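Side-chain contacts in putative CRISPR-associated endoribonuclease-like protein Cas6 (Pyrococcus furiosus, PDB 3UFC), which probably binds crRNA and is a putative endoribonuclease of the CRISPR immune system, which protects the cell against mobile genetic elements: residues 28-33 against 90-95; 57-62 against 68-73; 99-104 against 108-113; 195-200 against 232-237. All coordinates share one frame; numbering follows the deposited sequence.

Interaction 1: residues 28-33 against 90-95; sequences SQIVEK and KGIVEG
K33 and G95 mark the point where two helices run closest, with their CA atoms 4.7 Å apart. G95 has no side chain, and its CA comes to 3.3 Å from K33 O, an approach of main chain to main chain. A water straddles the same spot, donating to K33 O at 2.8 Å and to G95 O at 2.6 Å, so both helical carbonyls gain a shared partner. The aliphatic root of K33 adds a contact, its CB lying 3.7 Å from G95 O. One turn back along helix 23-37 the contact turns apolar: the methyl I30 CG2 meets I92, with CG1, CG2 and CD1 of that residue all 4.1 Å from it. In I30 this methyl is anti to the backbone N, CG1 taking the place beside N (chi1 -63°), and it is thus the branch presented to I92. The rest of K33 leaves the interface. Its chain is extended until a bend at chi4 (-59°), which carries NZ to S99 OG and E101 O, with a cation-pi contact to F102. Q29 NE2 likewise bonds K103 O. The contact pairs helices 23-37 and 86-98, the two main helices of a ferredoxin-like beta-alpha-beta-beta-alpha-beta domain; W52 touches both isoleucines, A34 adds to the packing on I92, and strand 101-104 and S99 just before it take the polar ends of Q29 and K33.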
loop_
_atom_site.group_PDB
_atom_site.type_symbol
_atom_site.label_atom_id
_atom_site.label_comp_id
_atom_site.label_asym_id
_atom_site.label_seq_id
_atom_site.Cartn_x
_atom_site.Cartn_y
_atom_site.Cartn_z
ATOM N N SER A 28 6.642 7.042 -8.016
ATOM C CA SER A 28 6.990 8.227 -8.798
ATOM C C SER A 28 6.225 8.307 -10.115
ATOM O O SER A 28 5.708 9.363 -10.477
ATOM C CB SER A 28 8.497 8.240 -9.082
ATOM O OG SER A 28 9.243 8.261 -7.872
ATOM N N GLN A 29 6.153 7.189 -10.829
ATOM C CA GLN A 29 5.455 7.160 -12.106
ATOM C C GLN A 29 3.959 7.405 -11.953
ATOM O O GLN A 29 3.361 8.120 -12.756
ATOM C CB GLN A 29 5.713 5.832 -12.815
ATOM C CG GLN A 29 7.174 5.653 -13.207
ATOM C CD GLN A 29 7.463 4.275 -13.760
ATOM O OE1 GLN A 29 7.142 3.973 -14.906
ATOM N NE2 GLN A 29 8.060 3.422 -12.935
ATOM N N ILE A 30 3.350 6.822 -10.925
ATOM C CA ILE A 30 1.922 7.023 -10.700
ATOM C C ILE A 30 1.667 8.505 -10.423
ATOM O O ILE A 30 0.763 9.113 -11.007
ATOM C CB ILE A 30 1.413 6.176 -9.501
ATOM C CG1 ILE A 30 1.584 4.690 -9.805
ATOM C CG2 ILE A 30 -0.051 6.507 -9.208
ATOM C CD1 ILE A 30 1.300 3.760 -8.623
ATOM N N VAL A 31 2.473 9.092 -9.540
ATOM C CA VAL A 31 2.320 10.504 -9.200
ATOM C C VAL A 31 2.564 11.386 -10.431
ATOM O O VAL A 31 1.834 12.350 -10.675
ATOM C CB VAL A 31 3.301 10.929 -8.080
ATOM C CG1 VAL A 31 3.217 12.437 -7.861
ATOM C CG2 VAL A 31 2.975 10.183 -6.784
ATOM N N GLU A 32 3.592 11.052 -11.201
ATOM C CA GLU A 32 3.914 11.813 -12.401
ATOM C C GLU A 32 2.727 11.770 -13.370
ATOM O O GLU A 32 2.293 12.799 -13.883
ATOM C CB GLU A 32 5.170 11.228 -13.060
ATOM C CG GLU A 32 5.726 12.038 -14.226
ATOM C CD GLU A 32 4.876 11.936 -15.481
ATOM O OE1 GLU A 32 4.616 10.799 -15.930
ATOM O OE2 GLU A 32 4.475 12.992 -16.021
ATOM N N LYS A 33 2.191 10.578 -13.601
ATOM C CA LYS A 33 1.062 10.428 -14.514
ATOM C C LYS A 33 -0.199 11.146 -14.032
ATOM O O LYS A 33 -0.898 11.778 -14.825
ATOM C CB LYS A 33 0.767 8.942 -14.743
ATOM C CG LYS A 33 1.917 8.201 -15.418
ATOM C CD LYS A 33 1.656 6.710 -15.515
ATOM C CE LYS A 33 2.872 5.991 -16.080
ATOM N NZ LYS A 33 3.223 6.500 -17.441
ATOM N N LYS A 90 -9.707 9.095 -9.637
ATOM C CA LYS A 90 -9.991 9.532 -11.003
ATOM C C LYS A 90 -8.764 10.192 -11.625
ATOM O O LYS A 90 -8.521 10.064 -12.824
ATOM C CB LYS A 90 -11.192 10.486 -11.036
ATOM C CG LYS A 90 -10.962 11.847 -10.417
ATOM C CD LYS A 90 -12.211 12.721 -10.552
ATOM C CE LYS A 90 -13.417 12.087 -9.865
ATOM N NZ LYS A 90 -14.643 12.936 -9.949
ATOM N N GLY A 91 -7.987 10.892 -10.804
ATOM C CA GLY A 91 -6.780 11.523 -11.304
ATOM C C GLY A 91 -5.790 10.451 -11.736
ATOM O O GLY A 91 -5.154 10.562 -12.787
ATOM N N ILE A 92 -5.671 9.400 -10.929
ATOM C CA ILE A 92 -4.758 8.297 -11.231
ATOM C C ILE A 92 -5.217 7.497 -12.453
ATOM O O ILE A 92 -4.413 7.189 -13.335
ATOM C CB ILE A 92 -4.620 7.334 -10.016
ATOM C CG1 ILE A 92 -3.825 8.022 -8.899
ATOM C CG2 ILE A 92 -3.928 6.042 -10.439
ATOM C CD1 ILE A 92 -3.757 7.225 -7.604
ATOM N N VAL A 93 -6.501 7.157 -12.498
ATOM C CA VAL A 93 -7.045 6.399 -13.622
ATOM C C VAL A 93 -6.863 7.150 -14.940
ATOM O O VAL A 93 -6.384 6.583 -15.923
ATOM C CB VAL A 93 -8.545 6.091 -13.418
ATOM C CG1 VAL A 93 -9.178 5.643 -14.740
ATOM C CG2 VAL A 93 -8.702 4.995 -12.374
ATOM N N GLU A 94 -7.249 8.422 -14.956
ATOM C CA GLU A 94 -7.116 9.242 -16.154
ATOM C C GLU A 94 -5.650 9.398 -16.528
ATOM O O GLU A 94 -5.281 9.295 -17.701
ATOM C CB GLU A 94 -7.742 10.622 -15.928
ATOM C CG GLU A 94 -9.260 10.612 -15.882
ATOM C CD GLU A 94 -9.845 11.974 -15.544
ATOM O OE1 GLU A 94 -9.373 12.986 -16.111
ATOM O OE2 GLU A 94 -10.784 12.029 -14.719
ATOM N N GLY A 95 -4.815 9.652 -15.525
ATOM C CA GLY A 95 -3.395 9.814 -15.767
ATOM C C GLY A 95 -2.774 8.588 -16.405
ATOM O O GLY A 95 -1.913 8.704 -17.274
HETATM O O HOH W 1 -0.776 11.064 -17.486
#

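Interaction 2: residues 57-62 against 68-73; sequences IIIRKR and KGIKIL
I59 and the alternate residues I70 and I72 form the buried half of this contact. I59 CD1 fits between them, 4.0 Å from I70 CG2 and 3.9 Å from I72 CG1, and its side chain crosses that of I72 at about a right angle. Beyond the loop residues R60 and K61, R62 pairs with I72 as an antiparallel non-hydrogen-bonded pair. Beside this pair, L73 N donates to K61 O (2.9 Å, 148° at the hydrogen), while R62 CA makes a CA-H...O contact of 3.3 Å with K71 O. The solvent side is formed by longer chains. That of K61 passes obliquely over L73, CG being 3.9 Å from L73 CB, before its end leads away. R62, though exposed, lies close on I70, NH2 3.4 Å from I70 CD1. Its CG starts between the backbone N and carbonyl carbon (chi1 49°), and bends at chi2 and chi3 fold the guanidinium over I70, whose CG2 lies 3.7 Å above the guanidinium plane, offset toward its rim. Strand 69-72, which opens with a classic beta bulge of K68 and G69 opposite I65, is the middle strand of a small antiparallel sheet between 17-18 and 62-65, and I72 packs against I77 at the start of strand 77-83.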
loop_
_atom_site.group_PDB
_atom_site.type_symbol
_atom_site.label_atom_id
_atom_site.label_comp_id
_atom_site.label_asym_id
_atom_site.label_seq_id
_atom_site.Cartn_x
_atom_site.Cartn_y
_atom_site.Cartn_z
ATOM N N ILE A 57 3.347 -5.452 -6.725
ATOM C CA ILE A 57 2.909 -6.008 -7.998
ATOM C C ILE A 57 2.589 -7.481 -7.724
ATOM O O ILE A 57 3.453 -8.239 -7.285
ATOM C CB ILE A 57 4.021 -5.872 -9.072
ATOM C CG1 ILE A 57 4.290 -4.389 -9.350
ATOM C CG2 ILE A 57 3.601 -6.575 -10.357
ATOM C CD1 ILE A 57 5.486 -4.126 -10.269
ATOM N N ILE A 58 1.339 -7.873 -7.954
ATOM C CA ILE A 58 0.906 -9.248 -7.712
ATOM C C ILE A 58 1.055 -10.087 -8.981
ATOM O O ILE A 58 0.354 -9.874 -9.969
ATOM C CB ILE A 58 -0.568 -9.282 -7.235
ATOM C CG1 ILE A 58 -0.743 -8.348 -6.031
ATOM C CG2 ILE A 58 -0.971 -10.705 -6.856
ATOM C CD1 ILE A 58 0.093 -8.729 -4.835
ATOM N N ILE A 59 1.976 -11.041 -8.933
ATOM C CA ILE A 59 2.271 -11.917 -10.061
ATOM C C ILE A 59 1.807 -13.349 -9.774
ATOM O O ILE A 59 2.291 -13.994 -8.846
ATOM C CB ILE A 59 3.785 -11.895 -10.338
ATOM C CG1 ILE A 59 4.242 -10.443 -10.525
ATOM C CG2 ILE A 59 4.108 -12.714 -11.576
ATOM C CD1 ILE A 59 5.732 -10.235 -10.417
ATOM N N ARG A 60 0.864 -13.839 -10.577
ATOM C CA ARG A 60 0.314 -15.184 -10.394
ATOM C C ARG A 60 1.374 -16.284 -10.323
ATOM O O ARG A 60 1.320 -17.147 -9.445
ATOM C CB ARG A 60 -0.677 -15.501 -11.516
ATOM C CG ARG A 60 -1.351 -16.862 -11.379
ATOM C CD ARG A 60 -2.237 -17.159 -12.576
ATOM N NE ARG A 60 -2.760 -18.521 -12.548
ATOM C CZ ARG A 60 -3.492 -19.061 -13.519
ATOM N NH1 ARG A 60 -3.789 -18.351 -14.599
ATOM N NH2 ARG A 60 -3.919 -20.313 -13.414
ATOM N N LYS A 61 2.327 -16.259 -11.249
ATOM C CA LYS A 61 3.393 -17.254 -11.269
ATOM C C LYS A 61 4.737 -16.538 -11.329
ATOM O O LYS A 61 5.085 -15.922 -12.338
ATOM C CB LYS A 61 3.234 -18.186 -12.471
ATOM C CG LYS A 61 4.043 -19.465 -12.352
ATOM C CD LYS A 61 3.709 -20.440 -13.469
ATOM C CE LYS A 61 4.339 -21.799 -13.209
ATOM N NZ LYS A 61 3.845 -22.386 -11.927
ATOM N N ARG A 62 5.486 -16.629 -10.237
ATOM C CA ARG A 62 6.777 -15.964 -10.122
ATOM C C ARG A 62 7.862 -16.876 -9.564
ATOM O O ARG A 62 7.578 -17.931 -8.998
ATOM C CB ARG A 62 6.639 -14.757 -9.198
ATOM C CG ARG A 62 5.926 -15.106 -7.898
ATOM C CD ARG A 62 6.475 -14.346 -6.706
ATOM N NE ARG A 62 6.174 -12.920 -6.755
ATOM C CZ ARG A 62 6.569 -12.051 -5.831
ATOM N NH1 ARG A 62 7.280 -12.469 -4.792
ATOM N NH2 ARG A 62 6.256 -10.770 -5.944
ATOM N N LYS A 68 18.950 -10.877 -7.930
ATOM C CA LYS A 68 18.523 -10.526 -9.280
ATOM C C LYS A 68 17.148 -9.866 -9.266
ATOM O O LYS A 68 16.947 -8.817 -9.879
ATOM C CB LYS A 68 18.486 -11.770 -10.172
ATOM C CG LYS A 68 19.856 -12.321 -10.529
ATOM C CD LYS A 68 20.667 -11.305 -11.323
ATOM C CE LYS A 68 22.051 -11.840 -11.660
ATOM N NZ LYS A 68 22.855 -10.853 -12.440
ATOM N N GLY A 69 16.206 -10.484 -8.563
ATOM C CA GLY A 69 14.868 -9.930 -8.490
ATOM C C GLY A 69 13.778 -10.978 -8.603
ATOM O O GLY A 69 13.952 -12.127 -8.196
ATOM N N ILE A 70 12.645 -10.575 -9.165
ATOM C CA ILE A 70 11.509 -11.471 -9.332
ATOM C C ILE A 70 11.363 -11.840 -10.804
ATOM O O ILE A 70 11.248 -10.963 -11.660
ATOM C CB ILE A 70 10.199 -10.799 -8.860
ATOM C CG1 ILE A 70 10.379 -10.237 -7.447
ATOM C CG2 ILE A 70 9.063 -11.806 -8.875
ATOM C CD1 ILE A 70 9.203 -9.407 -6.959
ATOM N N LYS A 71 11.384 -13.136 -11.098
ATOM C CA LYS A 71 11.238 -13.597 -12.473
ATOM C C LYS A 71 9.764 -13.851 -12.758
ATOM O O LYS A 71 9.135 -14.702 -12.129
ATOM C CB LYS A 71 12.039 -14.879 -12.703
ATOM C CG LYS A 71 12.000 -15.365 -14.144
ATOM C CD LYS A 71 12.810 -16.639 -14.324
ATOM C CE LYS A 71 12.775 -17.116 -15.768
ATOM N NZ LYS A 71 13.603 -18.342 -15.964
ATOM N N ILE A 72 9.222 -13.096 -13.706
ATOM C CA ILE A 72 7.817 -13.208 -14.087
ATOM C C ILE A 72 7.589 -14.391 -15.025
ATOM O O ILE A 72 8.107 -14.414 -16.140
ATOM C CB ILE A 72 7.349 -11.913 -14.778
ATOM C CG1 ILE A 72 7.498 -10.739 -13.808
ATOM C CG2 ILE A 72 5.905 -12.058 -15.243
ATOM C CD1 ILE A 72 7.263 -9.389 -14.432
ATOM N N LEU A 73 6.808 -15.365 -14.571
ATOM C CA LEU A 73 6.519 -16.553 -15.367
ATOM C C LEU A 73 5.069 -16.577 -15.840
ATOM O O LEU A 73 4.529 -17.642 -16.141
ATOM C CB LEU A 73 6.798 -17.816 -14.544
ATOM C CG LEU A 73 8.192 -17.980 -13.931
ATOM C CD1 LEU A 73 8.211 -19.232 -13.073
ATOM C CD2 LEU A 73 9.243 -18.059 -15.023
#

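Interaction 3: residues 99-104 against 108-113; sequences SPEFKI and GFLVAD
Three backbone hydrogen bonds tie P100 and F102 to F109 and V111. V111 N donates to P100 O at 2.8 Å, the C=O...N angle of 161° placing the donor almost straight beyond the oxygen. F102 and F109 bond each other twice, as an antiparallel hydrogen-bonded pair: F109 N reaches F102 O at 2.8 Å in a similar line, whereas F102 N reaches F109 O at 3.0 Å, with a straighter N-H (167°) but tilted from the carbonyl plane. E101 CA adds a CA-H...O contact to F109 O. Around this ladder, V111 CG2 sits beside its own backbone N, CG1 being anti to that N (chi1 172°); the methyl therefore lies next to the oxygen that N bonds, 3.2 Å from P100 O. The same methyl meets the F102 ring at its edge and in plane, 3.7 Å from CE1. I104 CD1 comes to 3.5 Å from F109 CD2, the two side chains crossing at about a right angle. E101, K103 and L110 go to the other, exposed face, where L110 CD1 is 4.1 Å from E101 CG. The contact is a beta hairpin in which 101-104 forms the outermost strand beside 107-116; strand 3-11 continues the sheet beyond, its L9 and P11 packing on F109, and helices 23-37 and 86-98 lie on F102 through L26, I30 and I96.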
loop_
_atom_site.group_PDB
_atom_site.type_symbol
_atom_site.label_atom_id
_atom_site.label_comp_id
_atom_site.label_asym_id
_atom_site.label_seq_id
_atom_site.Cartn_x
_atom_site.Cartn_y
_atom_site.Cartn_z
ATOM N N SER A 99 -1.192 7.892 -20.199
ATOM C CA SER A 99 0.198 7.441 -20.270
ATOM C C SER A 99 0.256 6.045 -19.648
ATOM O O SER A 99 0.708 5.876 -18.514
ATOM C CB SER A 99 1.092 8.412 -19.498
ATOM O OG SER A 99 2.454 8.046 -19.604
ATOM N N PRO A 100 -0.198 5.024 -20.399
ATOM C CA PRO A 100 -0.255 3.610 -20.009
ATOM C C PRO A 100 1.020 2.780 -19.871
ATOM O O PRO A 100 0.933 1.565 -19.720
ATOM C CB PRO A 100 -1.196 3.017 -21.049
ATOM C CG PRO A 100 -0.828 3.792 -22.279
ATOM C CD PRO A 100 -0.764 5.210 -21.751
ATOM N N GLU A 101 2.192 3.399 -19.908
ATOM C CA GLU A 101 3.423 2.621 -19.778
ATOM C C GLU A 101 4.128 2.798 -18.437
ATOM O O GLU A 101 4.207 3.908 -17.904
ATOM C CB GLU A 101 4.406 2.968 -20.901
ATOM C CG GLU A 101 3.963 2.545 -22.288
ATOM C CD GLU A 101 5.078 2.660 -23.314
ATOM O OE1 GLU A 101 6.088 1.936 -23.183
ATOM O OE2 GLU A 101 4.946 3.477 -24.249
ATOM N N PHE A 102 4.637 1.693 -17.899
ATOM C CA PHE A 102 5.368 1.714 -16.635
ATOM C C PHE A 102 6.726 1.053 -16.808
ATOM O O PHE A 102 6.860 0.054 -17.514
ATOM C CB PHE A 102 4.601 0.986 -15.524
ATOM C CG PHE A 102 3.495 1.799 -14.911
ATOM C CD1 PHE A 102 2.179 1.654 -15.346
ATOM C CD2 PHE A 102 3.771 2.720 -13.902
ATOM C CE1 PHE A 102 1.151 2.420 -14.783
ATOM C CE2 PHE A 102 2.758 3.484 -13.335
ATOM C CZ PHE A 102 1.443 3.335 -13.775
ATOM N N LYS A 103 7.731 1.621 -16.150
ATOM C CA LYS A 103 9.087 1.102 -16.205
ATOM C C LYS A 103 9.504 0.656 -14.806
ATOM O O LYS A 103 9.517 1.454 -13.871
ATOM C CB LYS A 103 10.032 2.196 -16.711
ATOM C CG LYS A 103 11.473 1.763 -16.907
ATOM C CD LYS A 103 11.602 0.747 -18.033
ATOM C CE LYS A 103 13.064 0.512 -18.388
ATOM N NZ LYS A 103 13.224 -0.500 -19.471
ATOM N N ILE A 104 9.811 -0.629 -14.660
ATOM C CA ILE A 104 10.244 -1.178 -13.380
ATOM C C ILE A 104 11.635 -1.744 -13.643
ATOM O O ILE A 104 11.778 -2.803 -14.260
ATOM C CB ILE A 104 9.300 -2.312 -12.882
ATOM C CG1 ILE A 104 7.932 -1.743 -12.489
ATOM C CG2 ILE A 104 9.907 -3.000 -11.672
ATOM C CD1 ILE A 104 7.133 -1.175 -13.638
ATOM N N GLY A 108 9.801 -3.050 -19.078
ATOM C CA GLY A 108 8.699 -2.173 -19.424
ATOM C C GLY A 108 7.384 -2.926 -19.340
ATOM O O GLY A 108 7.344 -4.142 -19.534
ATOM N N PHE A 109 6.310 -2.205 -19.037
ATOM C CA PHE A 109 4.982 -2.795 -18.925
ATOM C C PHE A 109 3.964 -1.905 -19.626
ATOM O O PHE A 109 4.123 -0.683 -19.687
ATOM C CB PHE A 109 4.555 -2.913 -17.458
ATOM C CG PHE A 109 5.295 -3.958 -16.678
ATOM C CD1 PHE A 109 4.760 -5.231 -16.516
ATOM C CD2 PHE A 109 6.521 -3.663 -16.086
ATOM C CE1 PHE A 109 5.435 -6.204 -15.771
ATOM C CE2 PHE A 109 7.205 -4.628 -15.340
ATOM C CZ PHE A 109 6.658 -5.900 -15.183
ATOM N N LEU A 110 2.918 -2.525 -20.149
ATOM C CA LEU A 110 1.845 -1.781 -20.788
ATOM C C LEU A 110 0.601 -2.064 -19.954
ATOM O O LEU A 110 0.342 -3.212 -19.602
ATOM C CB LEU A 110 1.633 -2.260 -22.230
ATOM C CG LEU A 110 0.576 -1.498 -23.039
ATOM C CD1 LEU A 110 0.875 -0.004 -23.008
ATOM C CD2 LEU A 110 0.561 -2.009 -24.478
ATOM N N VAL A 111 -0.148 -1.027 -19.602
ATOM C CA VAL A 111 -1.366 -1.245 -18.828
ATOM C C VAL A 111 -2.354 -1.928 -19.769
ATOM O O VAL A 111 -2.732 -1.364 -20.793
ATOM C CB VAL A 111 -1.969 0.085 -18.325
ATOM C CG1 VAL A 111 -3.340 -0.170 -17.705
ATOM C CG2 VAL A 111 -1.040 0.718 -17.301
ATOM N N ALA A 112 -2.758 -3.145 -19.423
ATOM C CA ALA A 112 -3.670 -3.911 -20.254
ATOM C C ALA A 112 -5.137 -3.673 -19.932
ATOM O O ALA A 112 -6.003 -3.870 -20.787
ATOM C CB ALA A 112 -3.353 -5.395 -20.129
ATOM N N ASP A 113 -5.421 -3.257 -18.702
ATOM C CA ASP A 113 -6.801 -3.015 -18.307
ATOM C C ASP A 113 -6.871 -2.377 -16.924
ATOM O O ASP A 113 -5.969 -2.555 -16.101
ATOM C CB ASP A 113 -7.568 -4.344 -18.315
ATOM C CG ASP A 113 -9.064 -4.164 -18.128
ATOM O OD1 ASP A 113 -9.635 -3.214 -18.702
ATOM O OD2 ASP A 113 -9.674 -4.989 -17.418
#

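Interaction 4: residues 195-200 against 232-237; sequences LIVKDS and LGFGMV
L195 and V197 keep their backbone well apart from that of L232 and F234, the nearest CA atoms, those of V197 and L232, being 7.9 Å apart, and side chains alone bridge the gap. V197 divides its two methyls between two partners. CG2 comes to the edge of the F234 ring, near its plane, 3.6 Å from CZ, while CG1 lies 3.7 Å from L232 CD1. With CG1 anti to the backbone N (chi1 -179°), that methyl is turned to L232 and CG2, beside the N, to F234. L195 adds its CD1 at 3.9 Å from F234 CE2, so the far end of the phenylalanine touches two residues of one strand. F234 stands between G233 and G235 in a segment that fits the GhGxxxxxGhG glycine-rich loop of Cas6 and related RAMP proteins, F234 being the hydrophobic residue of its second half; both glycines have positive phi. In the other segment, V197 N bonds S200 O at 2.8 Å across the two-residue turn K198-D199, which joins strands 183-197 and 200-213. The glycine-rich segment is held to the N-terminal half as well: L232 O accepts from N23 ND2 and F234 O from T53 OG1. Within the C-terminal half, M236 N donates to S132 OG.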
loop_
_atom_site.group_PDB
_atom_site.type_symbol
_atom_site.label_atom_id
_atom_site.label_comp_id
_atom_site.label_asym_id
_atom_site.label_seq_id
_atom_site.Cartn_x
_atom_site.Cartn_y
_atom_site.Cartn_z
ATOM N N LEU A 195 12.288 -3.962 2.378
ATOM C CA LEU A 195 12.321 -3.369 1.053
ATOM C C LEU A 195 13.037 -2.033 1.042
ATOM O O LEU A 195 12.879 -1.222 1.953
ATOM C CB LEU A 195 10.891 -3.156 0.539
ATOM C CG LEU A 195 10.015 -4.392 0.317
ATOM C CD1 LEU A 195 8.586 -3.951 0.013
ATOM C CD2 LEU A 195 10.585 -5.232 -0.835
ATOM N N ILE A 196 13.820 -1.800 -0.004
ATOM C CA ILE A 196 14.506 -0.529 -0.134
ATOM C C ILE A 196 13.526 0.417 -0.807
ATOM O O ILE A 196 13.021 0.131 -1.892
ATOM C CB ILE A 196 15.771 -0.641 -1.009
ATOM C CG1 ILE A 196 16.870 -1.365 -0.229
ATOM C CG2 ILE A 196 16.225 0.750 -1.452
ATOM C CD1 ILE A 196 18.139 -1.596 -1.024
ATOM N N VAL A 197 13.238 1.531 -0.147
ATOM C CA VAL A 197 12.331 2.526 -0.693
ATOM C C VAL A 197 13.175 3.764 -0.939
ATOM O O VAL A 197 13.518 4.492 -0.004
ATOM C CB VAL A 197 11.195 2.853 0.290
ATOM C CG1 VAL A 197 10.251 3.883 -0.325
ATOM C CG2 VAL A 197 10.445 1.574 0.642
ATOM N N LYS A 198 13.516 3.973 -2.204
ATOM C CA LYS A 198 14.352 5.087 -2.623
ATOM C C LYS A 198 15.796 4.874 -2.151
ATOM O O LYS A 198 16.621 4.336 -2.888
ATOM C CB LYS A 198 13.828 6.418 -2.077
ATOM C CG LYS A 198 14.633 7.610 -2.588
ATOM C CD LYS A 198 14.167 8.925 -1.995
ATOM C CE LYS A 198 14.959 10.087 -2.581
ATOM N NZ LYS A 198 14.561 11.387 -1.984
ATOM N N ASP A 199 16.091 5.269 -0.917
ATOM C CA ASP A 199 17.449 5.134 -0.398
ATOM C C ASP A 199 17.552 4.468 0.971
ATOM O O ASP A 199 18.652 4.337 1.514
ATOM C CB ASP A 199 18.096 6.517 -0.340
ATOM C CG ASP A 199 17.241 7.521 0.412
ATOM O OD1 ASP A 199 17.475 8.738 0.260
ATOM O OD2 ASP A 199 16.335 7.093 1.159
ATOM N N SER A 200 16.423 4.037 1.527
ATOM C CA SER A 200 16.439 3.403 2.840
ATOM C C SER A 200 15.567 2.156 2.941
ATOM O O SER A 200 14.534 2.041 2.272
ATOM C CB SER A 200 15.987 4.408 3.902
ATOM O OG SER A 200 16.731 5.610 3.810
ATOM N N LEU A 232 3.577 5.202 -0.453
ATOM C CA LEU A 232 4.766 4.662 -1.106
ATOM C C LEU A 232 4.529 3.206 -1.490
ATOM O O LEU A 232 5.446 2.509 -1.934
ATOM C CB LEU A 232 5.986 4.762 -0.183
ATOM C CG LEU A 232 6.384 6.173 0.257
ATOM C CD1 LEU A 232 7.626 6.088 1.138
ATOM C CD2 LEU A 232 6.649 7.048 -0.966
ATOM N N GLY A 233 3.294 2.745 -1.305
ATOM C CA GLY A 233 2.951 1.378 -1.661
ATOM C C GLY A 233 2.952 0.390 -0.512
ATOM O O GLY A 233 3.383 -0.756 -0.677
ATOM N N PHE A 234 2.451 0.821 0.645
ATOM C CA PHE A 234 2.408 -0.028 1.828
ATOM C C PHE A 234 1.068 -0.041 2.545
ATOM O O PHE A 234 0.258 0.873 2.396
ATOM C CB PHE A 234 3.467 0.425 2.845
ATOM C CG PHE A 234 4.876 0.201 2.391
ATOM C CD1 PHE A 234 5.549 1.176 1.656
ATOM C CD2 PHE A 234 5.520 -0.998 2.670
ATOM C CE1 PHE A 234 6.856 0.954 1.200
ATOM C CE2 PHE A 234 6.824 -1.233 2.221
ATOM C CZ PHE A 234 7.491 -0.253 1.484
ATOM N N GLY A 235 0.853 -1.093 3.328
ATOM C CA GLY A 235 -0.347 -1.206 4.140
ATOM C C GLY A 235 -1.679 -1.487 3.482
ATOM O O GLY A 235 -2.713 -1.422 4.147
ATOM N N MET A 236 -1.682 -1.804 2.194
ATOM C CA MET A 236 -2.951 -2.077 1.535
ATOM C C MET A 236 -3.427 -3.465 1.921
ATOM O O MET A 236 -2.636 -4.400 1.980
ATOM C CB MET A 236 -2.816 -1.982 0.015
ATOM C CG MET A 236 -4.173 -2.037 -0.684
ATOM S SD MET A 236 -4.093 -1.758 -2.459
ATOM C CE MET A 236 -5.897 -1.920 -2.878
ATOM N N VAL A 237 -4.722 -3.591 2.193
ATOM C CA VAL A 237 -5.285 -4.878 2.569
ATOM C C VAL A 237 -6.557 -5.186 1.791
ATOM O O VAL A 237 -7.155 -4.307 1.173
ATOM C CB VAL A 237 -5.655 -4.920 4.074
ATOM C CG1 VAL A 237 -4.414 -4.777 4.939
ATOM C CG2 VAL A 237 -6.644 -3.817 4.389
#

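Overall arrangement
Interactions 1, 2 and 3 belong to the N-terminal ferredoxin-like half and interaction 4 to the C-terminal half. Along the chain, 57-62 and 68-73 fall between the two helices of interaction 1; the hairpin of interaction 3 follows directly, and interaction 4 comes last. Interactions 1 and 3, with centres about 12 Å apart, touch through Q29 and K33 of helix 23-37, and helix 86-98 also leads into strand 101-104. Interactions 2 and 3, centred about 16 Å apart, meet where I72 CD1 lies 3.6 Å from F109 CZ, at the five-stranded sheet both reach. The first three thus form one connected N-terminal body; interaction 4, centred about 17 to 20 Å away, touches none of them, though its loop bonds N23 and T53.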